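Local coordinates for protein VESB protease (Vibrio cholerae, PDB 4LK4) that probably acts as a secreted trypsin-like serine endopeptidase that hydrolyses peptide bonds, its protease domain being followed by an Ig-like domain, at residues I11-A17 against I154-D159; G38-G42 against C57-R61; I84-Y90 against A105-Q111; M172-I176 against S216-E220. The protein carries 1 engineered substitution. All blocks are in the same frame, centred on the assembly; numbering follows the deposited sequence.

Interaction 1. Residues I11-A17 against I154-D159; sequences IINGSNA and ILQEVD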
loop_
_atom_site.group_PDB
_atom_site.type_symbol
_atom_site.label_atom_id
_atom_site.label_comp_id
_atom_site.label_asym_id
_atom_site.label_seq_id
_atom_site.Cartn_x
_atom_site.Cartn_y
_atom_site.Cartn_z
ATOM N N ILE A 11 -3.333 9.728 25.821
ATOM C CA ILE A 11 -3.052 10.910 25.019
ATOM C C ILE A 11 -4.351 11.328 24.348
ATOM O O ILE A 11 -4.662 10.909 23.259
ATOM C CB ILE A 11 -1.966 10.625 23.961
ATOM C CG1 ILE A 11 -0.724 9.980 24.617
ATOM C CG2 ILE A 11 -1.590 11.922 23.267
ATOM C CD1 ILE A 11 -0.123 8.827 23.840
ATOM N N ILE A 12 -5.106 12.158 25.035
ATOM C CA ILE A 12 -6.490 12.446 24.683
ATOM C C ILE A 12 -6.530 13.431 23.516
ATOM O O ILE A 12 -7.282 13.260 22.561
ATOM C CB ILE A 12 -7.216 12.951 25.960
ATOM C CG1 ILE A 12 -7.626 11.738 26.804
ATOM C CG2 ILE A 12 -8.424 13.815 25.644
ATOM C CD1 ILE A 12 -7.385 11.885 28.298
ATOM N N ASN A 13 -5.698 14.454 23.598
ATOM C CA ASN A 13 -5.501 15.393 22.502
ATOM C C ASN A 13 -4.204 15.014 21.831
ATOM O O ASN A 13 -3.303 14.413 22.443
ATOM C CB ASN A 13 -5.405 16.840 23.011
ATOM C CG ASN A 13 -6.625 17.269 23.807
ATOM O OD1 ASN A 13 -6.612 17.307 25.035
ATOM N ND2 ASN A 13 -7.695 17.575 23.103
ATOM N N GLY A 14 -4.088 15.367 20.572
ATOM C CA GLY A 14 -2.865 15.073 19.837
ATOM C C GLY A 14 -1.749 15.842 20.483
ATOM O O GLY A 14 -1.986 16.885 21.088
ATOM N N SER A 15 -0.531 15.341 20.306
ATOM C CA SER A 15 0.617 15.863 21.003
ATOM C C SER A 15 1.887 15.483 20.246
ATOM O O SER A 15 1.941 14.437 19.618
ATOM C CB SER A 15 0.620 15.277 22.427
ATOM O OG SER A 15 1.900 15.369 23.035
ATOM N N ASN A 16 2.910 16.331 20.332
ATOM C CA ASN A 16 4.182 16.030 19.723
ATOM C C ASN A 16 4.640 14.639 20.197
ATOM O O ASN A 16 4.665 14.366 21.369
ATOM C CB ASN A 16 5.240 17.073 20.125
ATOM C CG ASN A 16 5.109 18.417 19.394
ATOM O OD1 ASN A 16 4.303 18.621 18.474
ATOM N ND2 ASN A 16 5.948 19.352 19.816
ATOM N N ALA A 17 4.954 13.736 19.288
ATOM C CA ALA A 17 5.361 12.398 19.702
ATOM C C ALA A 17 6.767 12.388 20.328
ATOM O O ALA A 17 7.533 13.331 20.162
ATOM C CB ALA A 17 5.304 11.450 18.521
ATOM N N ILE A 154 6.386 18.468 13.108
ATOM C CA ILE A 154 6.708 17.510 14.166
ATOM C C ILE A 154 5.674 16.368 14.186
ATOM O O ILE A 154 4.445 16.586 14.167
ATOM C CB ILE A 154 6.708 18.220 15.541
ATOM C CG1 ILE A 154 7.602 19.462 15.513
ATOM C CG2 ILE A 154 7.103 17.292 16.699
ATOM C CD1 ILE A 154 9.072 19.193 15.702
ATOM N N LEU A 155 6.184 15.151 14.256
ATOM C CA LEU A 155 5.334 13.977 14.345
ATOM C C LEU A 155 4.428 14.054 15.573
ATOM O O LEU A 155 4.885 14.280 16.676
ATOM C CB LEU A 155 6.212 12.721 14.379
ATOM C CG LEU A 155 5.513 11.373 14.497
ATOM C CD1 LEU A 155 4.669 11.093 13.258
ATOM C CD2 LEU A 155 6.535 10.279 14.727
ATOM N N GLN A 156 3.132 13.921 15.348
ATOM C CA GLN A 156 2.152 13.866 16.413
ATOM C C GLN A 156 1.642 12.436 16.675
ATOM O O GLN A 156 1.699 11.555 15.808
ATOM C CB GLN A 156 0.934 14.675 16.042
ATOM C CG GLN A 156 1.172 16.100 15.585
ATOM C CD GLN A 156 1.584 16.935 16.741
ATOM O OE1 GLN A 156 0.822 17.133 17.695
ATOM N NE2 GLN A 156 2.831 17.336 16.731
ATOM N N GLU A 157 1.108 12.226 17.872
ATOM C CA GLU A 157 0.407 11.004 18.197
ATOM C C GLU A 157 -0.870 11.336 18.956
ATOM O O GLU A 157 -1.010 12.428 19.470
ATOM C CB GLU A 157 1.301 10.031 18.973
ATOM C CG GLU A 157 2.042 10.616 20.169
ATOM C CD GLU A 157 2.751 9.569 21.019
ATOM O OE1 GLU A 157 2.469 8.374 20.823
ATOM O OE2 GLU A 157 3.585 9.915 21.887
ATOM N N VAL A 158 -1.818 10.413 18.978
ATOM C CA VAL A 158 -3.031 10.570 19.766
ATOM C C VAL A 158 -3.665 9.207 20.032
ATOM O O VAL A 158 -3.539 8.266 19.232
ATOM C CB VAL A 158 -4.032 11.494 19.054
ATOM C CG1 VAL A 158 -4.495 10.885 17.742
ATOM C CG2 VAL A 158 -5.219 11.847 19.954
ATOM N N ASP A 159 -4.343 9.082 21.152
ATOM C CA ASP A 159 -5.043 7.850 21.438
ATOM C C ASP A 159 -6.471 7.909 20.932
ATOM O O ASP A 159 -7.097 8.959 20.915
ATOM C CB ASP A 159 -4.985 7.519 22.918
ATOM C CG ASP A 159 -3.642 6.892 23.322
ATOM O OD1 ASP A 159 -2.893 6.408 22.429
ATOM O OD2 ASP A 159 -3.348 6.844 24.537
HETATM O O HOH W 1 -8.571 11.154 21.074
#

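Interaction 2. Residues G38-G42 against C57-R61; sequences GQFCG and CFDSR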
loop_
_atom_site.group_PDB
_atom_site.type_symbol
_atom_site.label_atom_id
_atom_site.label_comp_id
_atom_site.label_asym_id
_atom_site.label_seq_id
_atom_site.Cartn_x
_atom_site.Cartn_y
_atom_site.Cartn_z
ATOM N N GLY A 38 6.844 19.278 1.155
ATOM C CA GLY A 38 6.439 18.226 0.241
ATOM C C GLY A 38 5.754 17.037 0.889
ATOM O O GLY A 38 5.329 16.128 0.203
ATOM N N GLN A 39 5.655 17.003 2.218
ATOM C CA GLN A 39 5.073 15.825 2.865
ATOM C C GLN A 39 3.608 15.724 2.455
ATOM O O GLN A 39 2.926 16.716 2.466
ATOM C CB GLN A 39 5.205 15.940 4.376
ATOM C CG GLN A 39 4.893 14.647 5.122
ATOM C CD GLN A 39 3.489 14.619 5.667
ATOM O OE1 GLN A 39 2.892 15.654 5.887
ATOM N NE2 GLN A 39 2.968 13.428 5.922
ATOM N N PHE A 40 3.129 14.552 2.067
ATOM C CA PHE A 40 1.693 14.408 1.742
ATOM C C PHE A 40 1.026 13.201 2.386
ATOM O O PHE A 40 -0.178 13.120 2.390
ATOM C CB PHE A 40 1.477 14.357 0.221
ATOM C CG PHE A 40 2.115 13.181 -0.417
ATOM C CD1 PHE A 40 1.452 11.992 -0.499
ATOM C CD2 PHE A 40 3.408 13.248 -0.872
ATOM C CE1 PHE A 40 2.040 10.882 -1.060
ATOM C CE2 PHE A 40 4.014 12.150 -1.442
ATOM C CZ PHE A 40 3.328 10.948 -1.526
ATOM N N CYS A 41 1.772 12.249 2.909
ATOM C CA CYS A 41 1.143 11.085 3.556
ATOM C C CYS A 41 2.067 10.523 4.608
ATOM O O CYS A 41 3.203 10.943 4.715
ATOM C CB CYS A 41 0.748 9.962 2.532
ATOM S SG CYS A 41 -1.019 10.046 2.033
ATOM N N GLY A 42 1.556 9.554 5.358
ATOM C CA GLY A 42 2.357 8.765 6.232
ATOM C C GLY A 42 2.477 7.317 5.801
ATOM O O GLY A 42 1.867 6.877 4.813
ATOM N N CYS A 57 -3.350 7.622 -1.230
ATOM C CA CYS A 57 -2.197 8.540 -1.283
ATOM C C CYS A 57 -1.603 8.656 -2.695
ATOM O O CYS A 57 -0.888 9.621 -3.001
ATOM C CB CYS A 57 -1.101 8.055 -0.333
ATOM S SG CYS A 57 -1.587 8.115 1.411
ATOM N N PHE A 58 -1.856 7.662 -3.546
ATOM C CA PHE A 58 -1.294 7.668 -4.883
ATOM C C PHE A 58 -2.323 7.786 -5.988
ATOM O O PHE A 58 -1.980 7.569 -7.125
ATOM C CB PHE A 58 -0.417 6.428 -5.082
ATOM C CG PHE A 58 0.588 6.241 -4.003
ATOM C CD1 PHE A 58 1.687 7.047 -3.940
ATOM C CD2 PHE A 58 0.423 5.283 -3.048
ATOM C CE1 PHE A 58 2.612 6.911 -2.952
ATOM C CE2 PHE A 58 1.342 5.138 -2.050
ATOM C CZ PHE A 58 2.434 5.975 -1.987
ATOM N N ASP A 59 -3.566 8.174 -5.683
ATOM C CA ASP A 59 -4.577 8.372 -6.748
ATOM C C ASP A 59 -3.989 9.183 -7.909
ATOM O O ASP A 59 -4.220 8.868 -9.092
ATOM C CB ASP A 59 -5.838 9.087 -6.230
ATOM C CG ASP A 59 -6.752 8.192 -5.360
ATOM O OD1 ASP A 59 -6.788 6.958 -5.533
ATOM O OD2 ASP A 59 -7.472 8.759 -4.500
ATOM N N SER A 60 -3.185 10.191 -7.596
ATOM C CA SER A 60 -2.694 11.109 -8.642
ATOM C C SER A 60 -1.176 11.248 -8.715
ATOM O O SER A 60 -0.666 12.285 -9.131
ATOM C CB SER A 60 -3.327 12.485 -8.401
ATOM O OG SER A 60 -4.751 12.424 -8.452
ATOM N N ARG A 61 -0.466 10.207 -8.302
ATOM C CA ARG A 61 0.986 10.227 -8.196
ATOM C C ARG A 61 1.503 8.877 -8.581
ATOM O O ARG A 61 0.803 7.871 -8.415
ATOM C CB ARG A 61 1.437 10.398 -6.757
ATOM C CG ARG A 61 0.926 11.609 -6.030
ATOM C CD ARG A 61 1.357 11.579 -4.571
ATOM N NE ARG A 61 0.540 12.513 -3.797
ATOM C CZ ARG A 61 0.870 13.773 -3.563
ATOM N NH1 ARG A 61 2.032 14.272 -3.995
ATOM N NH2 ARG A 61 0.042 14.545 -2.864
#

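Interaction 3. Residues I84-Y90 against A105-Q111; sequences IAAQKIY and AIVELAQ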
loop_
_atom_site.group_PDB
_atom_site.type_symbol
_atom_site.label_atom_id
_atom_site.label_comp_id
_atom_site.label_asym_id
_atom_site.label_seq_id
_atom_site.Cartn_x
_atom_site.Cartn_y
_atom_site.Cartn_z
ATOM N N ILE A 84 14.706 8.082 1.077
ATOM C CA ILE A 84 14.960 7.105 0.019
ATOM C C ILE A 84 13.910 7.221 -1.104
ATOM O O ILE A 84 12.721 7.389 -0.851
ATOM C CB ILE A 84 14.889 5.684 0.593
ATOM C CG1 ILE A 84 15.816 5.557 1.792
ATOM C CG2 ILE A 84 15.276 4.642 -0.450
ATOM C CD1 ILE A 84 15.866 4.145 2.330
ATOM N N ALA A 85 14.332 7.066 -2.344
ATOM C CA ALA A 85 13.376 7.129 -3.458
ATOM C C ALA A 85 12.478 5.898 -3.553
ATOM O O ALA A 85 12.896 4.773 -3.273
ATOM C CB ALA A 85 14.104 7.321 -4.784
ATOM N N ALA A 86 11.242 6.131 -3.964
ATOM C CA ALA A 86 10.351 5.054 -4.299
ATOM C C ALA A 86 10.744 4.552 -5.688
ATOM O O ALA A 86 11.164 5.348 -6.546
ATOM C CB ALA A 86 8.928 5.551 -4.289
ATOM N N GLN A 87 10.665 3.249 -5.915
ATOM C CA GLN A 87 10.840 2.768 -7.274
ATOM C C GLN A 87 9.616 2.038 -7.802
ATOM O O GLN A 87 9.348 2.126 -9.000
ATOM C CB GLN A 87 12.124 1.948 -7.449
ATOM C CG GLN A 87 12.028 0.475 -7.116
ATOM C CD GLN A 87 13.335 -0.265 -7.389
ATOM O OE1 GLN A 87 14.306 0.321 -7.889
ATOM N NE2 GLN A 87 13.364 -1.563 -7.051
ATOM N N LYS A 88 8.862 1.344 -6.950
ATOM C CA LYS A 88 7.572 0.792 -7.371
ATOM C C LYS A 88 6.474 0.978 -6.331
ATOM O O LYS A 88 6.718 1.020 -5.130
ATOM C CB LYS A 88 7.721 -0.702 -7.719
ATOM C CG LYS A 88 8.573 -1.003 -8.952
ATOM C CD LYS A 88 7.749 -0.936 -10.232
ATOM C CE LYS A 88 8.569 -0.718 -11.522
ATOM N NZ LYS A 88 9.912 -1.355 -11.553
ATOM N N ILE A 89 5.252 1.061 -6.813
ATOM C CA ILE A 89 4.076 1.102 -5.993
ATOM C C ILE A 89 3.149 -0.075 -6.360
ATOM O O ILE A 89 2.903 -0.334 -7.530
ATOM C CB ILE A 89 3.387 2.469 -6.123
ATOM C CG1 ILE A 89 4.259 3.523 -5.412
ATOM C CG2 ILE A 89 2.022 2.461 -5.431
ATOM C CD1 ILE A 89 3.786 4.962 -5.535
ATOM N N TYR A 90 2.691 -0.811 -5.348
ATOM C CA TYR A 90 1.672 -1.833 -5.533
ATOM C C TYR A 90 0.437 -1.397 -4.770
ATOM O O TYR A 90 0.503 -1.188 -3.569
ATOM C CB TYR A 90 2.162 -3.211 -5.047
ATOM C CG TYR A 90 3.489 -3.547 -5.652
ATOM C CD1 TYR A 90 4.669 -3.166 -5.051
ATOM C CD2 TYR A 90 3.563 -4.183 -6.854
ATOM C CE1 TYR A 90 5.893 -3.430 -5.640
ATOM C CE2 TYR A 90 4.773 -4.485 -7.430
ATOM C CZ TYR A 90 5.943 -4.093 -6.831
ATOM O OH TYR A 90 7.152 -4.384 -7.460
ATOM N N ALA A 105 -1.587 -0.042 0.133
ATOM C CA ALA A 105 -0.526 -0.009 -0.859
ATOM C C ALA A 105 0.830 -0.306 -0.260
ATOM O O ALA A 105 1.054 -0.057 0.893
ATOM C CB ALA A 105 -0.491 1.361 -1.540
ATOM N N ILE A 106 1.740 -0.794 -1.093
ATOM C CA ILE A 106 3.133 -1.013 -0.713
ATOM C C ILE A 106 4.004 -0.096 -1.562
ATOM O O ILE A 106 3.813 -0.007 -2.767
ATOM C CB ILE A 106 3.586 -2.469 -0.994
ATOM C CG1 ILE A 106 2.848 -3.446 -0.081
ATOM C CG2 ILE A 106 5.095 -2.631 -0.847
ATOM C CD1 ILE A 106 3.050 -3.170 1.392
ATOM N N VAL A 107 4.951 0.578 -0.921
ATOM C CA VAL A 107 5.963 1.307 -1.651
ATOM C C VAL A 107 7.237 0.484 -1.579
ATOM O O VAL A 107 7.727 0.201 -0.496
ATOM C CB VAL A 107 6.185 2.712 -1.075
ATOM C CG1 VAL A 107 7.168 3.493 -1.937
ATOM C CG2 VAL A 107 4.854 3.453 -0.980
ATOM N N GLU A 108 7.728 0.058 -2.745
ATOM C CA GLU A 108 8.993 -0.610 -2.873
ATOM C C GLU A 108 10.015 0.490 -3.095
ATOM O O GLU A 108 9.815 1.344 -3.944
ATOM C CB GLU A 108 8.915 -1.518 -4.075
ATOM C CG GLU A 108 10.154 -2.349 -4.335
ATOM C CD GLU A 108 10.106 -3.069 -5.662
ATOM O OE1 GLU A 108 9.295 -4.020 -5.779
ATOM O OE2 GLU A 108 10.889 -2.679 -6.575
ATOM N N LEU A 109 11.087 0.481 -2.318
ATOM C CA LEU A 109 12.065 1.560 -2.294
ATOM C C LEU A 109 13.250 1.250 -3.173
ATOM O O LEU A 109 13.569 0.097 -3.364
ATOM C CB LEU A 109 12.581 1.709 -0.877
ATOM C CG LEU A 109 11.524 2.070 0.152
ATOM C CD1 LEU A 109 12.199 2.462 1.457
ATOM C CD2 LEU A 109 10.665 3.223 -0.345
ATOM N N ALA A 110 13.937 2.267 -3.670
ATOM C CA ALA A 110 15.119 2.052 -4.535
ATOM C C ALA A 110 16.316 1.425 -3.814
ATOM O O ALA A 110 17.276 1.008 -4.442
ATOM C CB ALA A 110 15.546 3.353 -5.206
ATOM N N GLN A 111 16.278 1.365 -2.499
ATOM C CA GLN A 111 17.289 0.615 -1.768
ATOM C C GLN A 111 16.719 0.215 -0.423
ATOM O O GLN A 111 15.727 0.771 0.017
ATOM C CB GLN A 111 18.567 1.448 -1.610
ATOM C CG GLN A 111 18.281 2.915 -1.368
ATOM C CD GLN A 111 19.520 3.777 -1.191
ATOM O OE1 GLN A 111 20.562 3.326 -0.701
ATOM N NE2 GLN A 111 19.391 5.049 -1.562
HETATM O O HOH W 2 17.311 6.452 -3.008
#

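Interaction 4. Residues M172-I176 against S216-E220; sequences MQHGI and SWGDE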
loop_
_atom_site.group_PDB
_atom_site.type_symbol
_atom_site.label_atom_id
_atom_site.label_comp_id
_atom_site.label_asym_id
_atom_site.label_seq_id
_atom_site.Cartn_x
_atom_site.Cartn_y
_atom_site.Cartn_z
ATOM N N MET A 172 -20.614 5.330 9.619
ATOM C CA MET A 172 -19.731 5.724 8.527
ATOM C C MET A 172 -20.155 5.222 7.134
ATOM O O MET A 172 -19.931 5.911 6.141
ATOM C CB MET A 172 -18.304 5.300 8.866
ATOM C CG MET A 172 -17.741 5.980 10.127
ATOM S SD MET A 172 -17.932 7.778 10.127
ATOM C CE MET A 172 -16.760 8.272 8.894
ATOM N N GLN A 173 -20.774 4.045 7.071
ATOM C CA GLN A 173 -21.331 3.514 5.847
ATOM C C GLN A 173 -20.260 3.337 4.750
ATOM O O GLN A 173 -19.331 2.572 4.942
ATOM C CB GLN A 173 -22.500 4.392 5.412
ATOM C CG GLN A 173 -23.514 4.638 6.520
ATOM C CD GLN A 173 -24.903 4.929 5.990
ATOM O OE1 GLN A 173 -25.470 4.135 5.227
ATOM N NE2 GLN A 173 -25.457 6.079 6.371
ATOM N N HIS A 174 -20.386 4.016 3.612
ATOM C CA HIS A 174 -19.424 3.914 2.516
ATOM C C HIS A 174 -18.827 2.505 2.362
ATOM O O HIS A 174 -17.603 2.305 2.255
ATOM C CB HIS A 174 -18.384 5.028 2.642
ATOM C CG HIS A 174 -18.976 6.395 2.483
ATOM N ND1 HIS A 174 -19.745 6.994 3.459
ATOM C CD2 HIS A 174 -18.975 7.253 1.434
ATOM C CE1 HIS A 174 -20.169 8.170 3.031
ATOM N NE2 HIS A 174 -19.721 8.349 1.803
ATOM N N GLY A 175 -19.740 1.531 2.357
ATOM C CA GLY A 175 -19.417 0.137 2.049
ATOM C C GLY A 175 -18.651 -0.608 3.127
ATOM O O GLY A 175 -18.063 -1.656 2.849
ATOM N N ILE A 176 -18.676 -0.075 4.352
ATOM C CA ILE A 176 -18.059 -0.701 5.502
ATOM C C ILE A 176 -18.923 -1.876 5.894
ATOM O O ILE A 176 -20.152 -1.787 5.878
ATOM C CB ILE A 176 -17.950 0.288 6.682
ATOM C CG1 ILE A 176 -16.888 1.347 6.375
ATOM C CG2 ILE A 176 -17.600 -0.435 7.977
ATOM C CD1 ILE A 176 -17.032 2.601 7.201
ATOM N N SER A 216 -7.080 5.782 6.863
ATOM C CA SER A 216 -7.722 5.840 5.547
ATOM C C SER A 216 -8.603 7.093 5.372
ATOM O O SER A 216 -8.325 7.926 4.548
ATOM C CB SER A 216 -8.522 4.558 5.267
ATOM O OG SER A 216 -9.203 4.601 3.987
ATOM N N TRP A 217 -9.666 7.237 6.147
ATOM C CA TRP A 217 -10.576 8.390 5.953
ATOM C C TRP A 217 -11.479 8.621 7.162
ATOM O O TRP A 217 -11.311 7.928 8.186
ATOM C CB TRP A 217 -11.398 8.210 4.673
ATOM C CG TRP A 217 -12.433 7.129 4.731
ATOM C CD1 TRP A 217 -12.244 5.798 4.472
ATOM C CD2 TRP A 217 -13.834 7.284 4.998
ATOM N NE1 TRP A 217 -13.433 5.117 4.584
ATOM C CE2 TRP A 217 -14.422 6.005 4.913
ATOM C CE3 TRP A 217 -14.648 8.377 5.319
ATOM C CZ2 TRP A 217 -15.771 5.792 5.131
ATOM C CZ3 TRP A 217 -15.996 8.160 5.550
ATOM C CH2 TRP A 217 -16.545 6.878 5.448
ATOM N N GLY A 218 -12.407 9.578 7.046
ATOM C CA GLY A 218 -13.320 9.953 8.128
ATOM C C GLY A 218 -12.632 11.027 8.930
ATOM O O GLY A 218 -11.501 11.377 8.613
ATOM N N ASP A 219 -13.288 11.559 9.959
ATOM C CA ASP A 219 -12.637 12.517 10.882
ATOM C C ASP A 219 -11.953 13.691 10.147
ATOM O O ASP A 219 -10.878 14.140 10.545
ATOM C CB ASP A 219 -11.593 11.795 11.783
ATOM C CG ASP A 219 -12.165 11.289 13.109
ATOM O OD1 ASP A 219 -13.341 11.560 13.426
ATOM O OD2 ASP A 219 -11.412 10.615 13.847
ATOM N N GLU A 220 -12.573 14.179 9.072
ATOM C CA GLU A 220 -12.024 15.312 8.299
ATOM C C GLU A 220 -12.298 16.679 8.962
ATOM O O GLU A 220 -11.599 17.656 8.686
ATOM C CB GLU A 220 -12.540 15.300 6.837
ATOM C CG GLU A 220 -14.060 15.164 6.669
ATOM C CD GLU A 220 -14.557 15.530 5.269
ATOM O OE1 GLU A 220 -13.717 15.754 4.367
ATOM O OE2 GLU A 220 -15.796 15.590 5.069
HETATM O O HOH W 3 -14.840 2.614 3.278
#

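Interaction 1. Residues I11-A17 against I154-D159
Gln156 and Asn16 each hold their side chain beside their own backbone nitrogen (chi1 -52° and -76°), and Gln156 then folds back at chi2, -72°, which carries its amide over to the asparagine. Gln156 NE2 meets Asn16 OD1 at 2.6 Å, on a lone pair of the acceptor, although the two amide planes stand almost perpendicular. The same nitrogen donates to Ile154 O at 3.1 Å, and these two acceptors fix the rotation of the glutamine amide. Ile154 CG2 packs 3.5 Å from Asn16 CG. Between the side-chain grips runs a short antiparallel ladder: Ser15 and Glu157 form a hydrogen-bonded pair, and Ala17 N reaches Leu155 O at 2.7 Å. At the far end Asp159 holds Ile11 twice, its N bonding Ile11 O at 2.8 Å and its OD2 receiving Ile11 N at 3.2 Å from above the carboxylate plane. Thr136 and Lys206 share that carboxylate, and a water joins Ile12 O to Asp159 O. The Ile-Ile-Asn-Gly sequence matches the activation site of the trypsin family; with a residue still modelled ahead of Ile11, this pairing is consistent with an uncleaved zymogen whose amino-terminal segment edges the second beta-barrel.

Interaction 2. Residues G38-G42 against C57-R61
Cys41 and Cys57 tie the strand 39-46 to the loop that follows strand 50-53, their SG atoms joined at 2.1 Å with a disulfide torsion of -86°. Next to this covalent link lies a tightly packed part of the contact, a stack in which the guanidinium of Arg61 rests flat on one face of the Phe40 ring. The planes are only 7° apart, and Arg61 CZ sits 3.4 Å from Phe40 CG. Arg61 NE, within the stack, also makes a weak bond to Cys57 O. Arg61 CD, at 3.6 Å from Phe40 CE1, adds a CH-pi contact over the same face, while Phe58 CE1 approaches the ring at its edge, 4.3 Å from Phe40 CZ. A classic beta bulge, in which Phe40 and Cys41 both pair with Leu28, helps to explain why two successive residues can point toward the loop. Phe40 takes a chi1 of 63°, placing its ring between its own N and carbonyl carbon and beneath the arginine. The other side is looser: the chain runs through a type I turn from Phe58 to Arg61, with Asp59 and Ser60 exposed to solvent at its bend. No hydrogen bond crosses between the segments. The disulfide, at the place of the one next to the catalytic histidine in trypsin-like proteases, supplies the fixed link, and a cation-pi stack, probably strengthened by the arginine's positive charge, covers the ring beside it.

Interaction 3. Residues I84-Y90 against A105-Q111
Glu108 stands between Gln87 and Tyr90 on one face of an antiparallel strand pair in the six-stranded N-terminal beta-barrel of the trypsin fold. Its side chain is extended, with CG opposite the backbone nitrogen (chi1 -178°), which raises the carboxylate from the sheet face carrying Lys88 and Tyr90, where it is gripped at both oxygens. Gln87 NE2 comes in at 2.8 Å on the anti side of OE2, the amide turned 68° from the carboxylate. Tyr90 OH donates to OE1 at 2.7 Å from above the carboxylate plane, and OE1 in turn lies at the edge of the tyrosine ring. Lys88 runs alongside Glu108, pointing the same way, but its NZ remains 5.2 Å from OE2, a separation at which the opposite charges may attract but form no salt bridge. Ser249 and Tyr250 bind the same polar cluster, OE2 and the tyrosine hydroxyl respectively, so the cluster faces strand 248-258 of the C-terminal Ig-like domain. The opposite face is apolar: Ile89 and Val107, a non-hydrogen-bonded pair, both project there, and Ala86 CB packs 3.6 Å from Val107 CG1, with Phe58 covering the Ile89 and Val107 side chains. A classic beta bulge interrupts the ladder where Gln87 and Lys88 both oppose Glu108. There the single carbonyl Glu108 O accepts two backbone bonds, from Gln87 N at 2.9 Å and from Lys88 N at 3.2 Å.

Interaction 4. Residues M172-I176 against S216-E220
Trp217 turns the edge of its six-membered ring toward the face of the His174 imidazole, an offset edge-to-face pair with centroids 5.2 Å apart and planes at 64°. Met172 O lies at the edge of both rings, in the plane of each: it takes a hydrogen bond from His174 ND1 at 2.9 Å, nearly along the C=O axis, and sits 3.6 Å from Trp217 CH2. That bond holds the imidazole in its rotation, and Ser216 OG lies in the plane of the indole at another part of its rim. Three aliphatic groups approach the indole obliquely. Met172, bent at both chi2 and chi3, curls its CE to within 3.4 Å of Trp217 CZ3; His174 CB comes to 3.7 Å of Trp217 CZ2, and Ile176 CD1 to 4.0 Å of the same atom. The polar rim is served by a water that accepts from Trp217 NE1 and donates to His174 O. The histidine is presented by a type I' turn from Gln173 to Ile176, closed by a bond from Ile176 N to Gln173 O.

The Ser-Trp-Gly sequence and its place match the substrate-binding rim of trypsin-like proteases, so Trp217 and the 216-220 loop probably border the S2 to S4 subsites; Leu100, touching Trp217, fits that reading. In the fold, the turn follows helix 165-172, while Trp217 follows strand 211-216 through a classic bulge opposite Val230 of strand 229-233, against which Met172 also packs.

How the interactions relate
All four contacts lie in the trypsin-like domain and illustrate how its two beta-barrels are built and joined to loops. Along the chain, interactions 2 and 3 follow one another within the long loop that interaction 1 closes, and interaction 4 comes afterwards. Interactions 2 and 3 share the six-stranded barrel, have centres about 13 Å apart and touch directly: Phe58 CD1 lies 3.4 Å from Ile89 CD1. Interaction 1 belongs to the second barrel, and interaction 4 leaves its strand 211-216; their centres are about 21 Å apart. Interaction 3 lies farther off, its centre about 27 Å from both of theirs, toward the Ig-like domain. The set thus spans the probable activation segment, a disulfide, an interdomain face and the probable substrate rim.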